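Local coordinates for inositol 2-dehydrogenase/D-chiro-inositol 3-dehydrogenase (Lactobacillus casei, PDB 4MIO), which catalyses the NAD-dependent oxidation of myo-inositol to 2-keto-myo-inositol and of D-chiro-inositol to 1-keto-D-chiro-inositol, at the interface of chains A and B and the interface of chains A and C. Sequence-based numbering; all coordinates share one arbitrary frame. Chains: chain A/B/C, Inositol 2-dehydrogenase/D-chiro-inositol 3-dehydrogenase.

Contact 1: the interface of chains A and B. Residues chain A 245-246; chain B 200, 202, 231-233.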
loop_
_atom_site.group_PDB
_atom_site.type_symbol
_atom_site.label_atom_id
_atom_site.label_comp_id
_atom_site.label_asym_id
_atom_site.label_seq_id
_atom_site.Cartn_x
_atom_site.Cartn_y
_atom_site.Cartn_z
ATOM N N GLU A 245 -12.224 13.581 14.514
ATOM C CA GLU A 245 -11.533 14.470 15.423
ATOM C C GLU A 245 -10.119 14.020 15.757
ATOM O O GLU A 245 -9.267 14.825 15.903
ATOM C CB GLU A 245 -12.343 14.668 16.714
ATOM C CG GLU A 245 -13.643 15.386 16.482
ATOM C CD GLU A 245 -14.565 15.367 17.689
ATOM O OE1 GLU A 245 -14.653 14.329 18.326
ATOM O OE2 GLU A 245 -15.224 16.384 17.905
ATOM N N THR A 246 -9.923 12.710 15.864
ATOM C CA THR A 246 -8.657 12.204 16.327
ATOM C C THR A 246 -7.967 11.220 15.369
ATOM O O THR A 246 -6.937 10.684 15.681
ATOM C CB THR A 246 -8.801 11.500 17.694
ATOM O OG1 THR A 246 -9.521 10.310 17.525
ATOM C CG2 THR A 246 -9.515 12.364 18.678
ATOM N N SER B 200 -14.388 20.741 15.713
ATOM C CA SER B 200 -13.778 19.667 16.454
ATOM C C SER B 200 -13.692 19.947 17.949
ATOM O O SER B 200 -13.352 20.994 18.351
ATOM C CB SER B 200 -12.370 19.407 15.971
ATOM O OG SER B 200 -11.742 18.421 16.739
ATOM N N GLU B 202 -11.411 18.934 19.682
ATOM C CA GLU B 202 -10.020 19.009 20.012
ATOM C C GLU B 202 -9.457 20.448 20.004
ATOM O O GLU B 202 -8.367 20.663 20.419
ATOM C CB GLU B 202 -9.197 18.136 19.060
ATOM C CG GLU B 202 -9.607 16.693 18.992
ATOM C CD GLU B 202 -9.440 15.977 20.306
ATOM O OE1 GLU B 202 -10.350 15.239 20.714
ATOM O OE2 GLU B 202 -8.424 16.178 20.932
ATOM N N THR B 231 -5.890 20.191 14.122
ATOM C CA THR B 231 -5.963 19.473 15.371
ATOM C C THR B 231 -6.306 17.986 15.128
ATOM O O THR B 231 -7.027 17.405 15.873
ATOM C CB THR B 231 -6.996 20.080 16.334
ATOM O OG1 THR B 231 -8.307 19.894 15.831
ATOM C CG2 THR B 231 -6.714 21.569 16.552
ATOM N N ALA B 232 -5.750 17.442 14.062
ATOM C CA ALA B 232 -6.069 16.087 13.625
ATOM C C ALA B 232 -5.574 14.944 14.527
ATOM O O ALA B 232 -6.006 13.846 14.384
ATOM C CB ALA B 232 -5.577 15.886 12.214
ATOM N N GLN B 233 -4.675 15.277 15.434
ATOM C CA GLN B 233 -4.064 14.368 16.401
ATOM C C GLN B 233 -3.066 13.321 15.888
ATOM O O GLN B 233 -2.021 13.164 16.431
ATOM C CB GLN B 233 -5.102 13.665 17.273
ATOM C CG GLN B 233 -6.153 14.550 17.888
ATOM C CD GLN B 233 -5.560 15.655 18.766
ATOM O OE1 GLN B 233 -4.814 15.388 19.668
ATOM N NE2 GLN B 233 -5.901 16.884 18.452
HETATM O O HOH W 1 -9.758 17.487 15.341
HETATM O O HOH W 2 -12.708 13.473 20.260
#
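A:Glu245 and A:Thr246, in the turn between strands 237-244 and 248-250, lie against B:Ser200, B:Glu202 and the backbone turn B:Thr231 to B:Gln233. The dense part centres on the A:Glu245 carbonyl. A water bonds to its O at 2.8 Å and joins it to three oxygens of chain B: the B:Ser200 hydroxyl OG, the B:Thr231 carbonyl O and the B:Thr231 hydroxyl OG1. The water thus sits between four oxygens, and it bridges the carbonyl oxygens of A:Glu245 and B:Thr231, two acceptors that cannot bond to each other. B:Ser200 OG, anti to the backbone N (chi1 176°), reaches this water at 2.6 Å while taking a nearly straight bond from B:Glu202 N, and it touches CG of A:Glu245 at 3.6 Å. An alanine here would probably cost the water one of its partners, leave B:Glu202 N without its acceptor and open a small gap beside the A:Glu245 methylenes. Beside the bridging water the bent chain of B:Gln233 lays CG on CA of A:Thr246 at 3.8 Å; its amide NE2 hydrogen-bonds back to B:Thr231 O from above the carbonyl plane, which fixes the fold of the chain. The other side is looser. The methyl CG2 of A:Thr246 meets the B:Glu202 carboxylate obliquely, with OE1 at 3.6 Å. The extended A:Glu245 side chain keeps its carboxylate OE1 5.0 Å from B:Glu202 OE1, and a second water spans the two, which may soften the repulsion of like charges. The patch joins two copies of the dehydrogenase through water and light packing, and its twin recurs across the two-fold, probably adding to the cohesion of the deposited tetramer.

Contact 2: the interface of chains A and C. Residues chain A 24-26; chain C 23-26.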
loop_
_atom_site.group_PDB
_atom_site.type_symbol
_atom_site.label_atom_id
_atom_site.label_comp_id
_atom_site.label_asym_id
_atom_site.label_seq_id
_atom_site.Cartn_x
_atom_site.Cartn_y
_atom_site.Cartn_z
ATOM N N VAL A 24 -27.587 -18.677 -7.435
ATOM C CA VAL A 24 -26.565 -18.195 -6.517
ATOM C C VAL A 24 -26.906 -18.420 -5.044
ATOM O O VAL A 24 -26.119 -18.958 -4.314
ATOM C CB VAL A 24 -26.250 -16.720 -6.755
ATOM C CG1 VAL A 24 -25.090 -16.284 -5.905
ATOM C CG2 VAL A 24 -25.927 -16.453 -8.208
ATOM N N LEU A 25 -28.097 -18.027 -4.654
ATOM C CA LEU A 25 -28.485 -17.965 -3.268
ATOM C C LEU A 25 -29.353 -19.148 -2.824
ATOM O O LEU A 25 -29.809 -19.879 -3.630
ATOM C CB LEU A 25 -29.227 -16.654 -3.002
ATOM C CG LEU A 25 -28.537 -15.355 -3.451
ATOM C CD1 LEU A 25 -29.402 -14.199 -3.238
ATOM C CD2 LEU A 25 -27.202 -15.186 -2.737
ATOM N N THR A 26 -29.574 -19.266 -1.527
ATOM C CA THR A 26 -30.327 -20.377 -0.976
ATOM C C THR A 26 -31.666 -19.952 -0.418
ATOM O O THR A 26 -31.793 -18.914 0.139
ATOM C CB THR A 26 -29.495 -21.142 0.094
ATOM O OG1 THR A 26 -30.227 -22.250 0.604
ATOM C CG2 THR A 26 -29.108 -20.257 1.246
ATOM N N ASN C 23 -26.435 -22.252 5.802
ATOM C CA ASN C 23 -26.842 -20.872 5.684
ATOM C C ASN C 23 -26.416 -20.123 4.414
ATOM O O ASN C 23 -26.956 -19.088 4.156
ATOM C CB ASN C 23 -26.391 -20.098 6.904
ATOM C CG ASN C 23 -26.993 -20.651 8.183
ATOM O OD1 ASN C 23 -28.168 -20.663 8.314
ATOM N ND2 ASN C 23 -26.156 -21.121 9.086
ATOM N N VAL C 24 -25.442 -20.636 3.687
ATOM C CA VAL C 24 -24.861 -19.915 2.575
ATOM C C VAL C 24 -24.990 -20.649 1.254
ATOM O O VAL C 24 -25.431 -20.092 0.285
ATOM C CB VAL C 24 -23.389 -19.607 2.801
ATOM C CG1 VAL C 24 -22.773 -19.004 1.596
ATOM C CG2 VAL C 24 -23.232 -18.715 4.010
ATOM N N LEU C 25 -24.611 -21.906 1.269
ATOM C CA LEU C 25 -24.625 -22.701 0.063
ATOM C C LEU C 25 -26.009 -23.223 -0.295
ATOM O O LEU C 25 -26.889 -23.213 0.509
ATOM C CB LEU C 25 -23.622 -23.845 0.152
ATOM C CG LEU C 25 -22.185 -23.463 0.462
ATOM C CD1 LEU C 25 -21.306 -24.651 0.382
ATOM C CD2 LEU C 25 -21.678 -22.362 -0.407
ATOM N N THR C 26 -26.144 -23.686 -1.520
ATOM C CA THR C 26 -27.406 -24.199 -1.999
ATOM C C THR C 26 -27.432 -25.715 -2.148
ATOM O O THR C 26 -26.448 -26.309 -2.486
ATOM C CB THR C 26 -27.787 -23.593 -3.363
ATOM O OG1 THR C 26 -26.832 -23.944 -4.331
ATOM C CG2 THR C 26 -27.817 -22.148 -3.250
#
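This patch, part of a two-fold symmetric interface between identical subunits, is made by the segments at the C-terminal end of the first Rossmann-domain helix; it joins chains A and C and is likely to add a minor point of support to the deposited tetramer. A:Thr26 and C:Thr26 form its core, each side chain turned toward the backbone of the opposite subunit, with A:Thr26 CA resting 3.8 Å from the methyl CG2 of C:Thr26. In A:Thr26 the hydroxyl OG1 is anti to the backbone N (chi1 -178°), which puts the methyl between the backbone N and the carbonyl carbon and lets the branched end of the side chain face the carbonyl of C:Leu25. CB lies 3.4 Å from C:Leu25 O, and OG1 stands at 3.5 Å from the same oxygen, too far for this approach to count as a hydrogen bond. The methyl CG2 of A:Thr26 extends farther along chain C, to 3.8 Å from the carbonyl O of C:Asn23, the last residue of helix 12-23. C:Thr26 is modelled with a different rotamer, chi1 62°, its methyl anti to the carbonyl carbon. That methyl is placed implausibly close to the A:Leu25 carbonyl oxygen, which leaves both this approach and the rotamer doubtful. As modelled, the same methyl also comes to 3.8 Å from the carbonyl O of A:Val24, at the end of helix 12-24. Both leucines contribute to the contact chiefly through their carbonyls, and the whole patch hides 141 Å² of protein surface. Lacking direct polar pairs across the boundary, this site may help keep the neighbouring NAD-binding domains at their spacing by van der Waals contact.

Contact 1 and contact 2 are centred about 45 Å apart and share no residues, yet chain A takes part in both, with a different neighbour at each. Contact 1 draws on the turn after strand 237-244, in the C-terminal alpha/beta family region, whereas contact 2 uses the end of helix 12-24 in the NAD-binding Rossmann region. The two patches thus place contacts to different neighbours in both regions of one subunit, without showing that either region alone holds its partner. Both patches belong to two-fold interfaces, and two such interfaces with separate partners are consistent with a tetramer of paired two-folds.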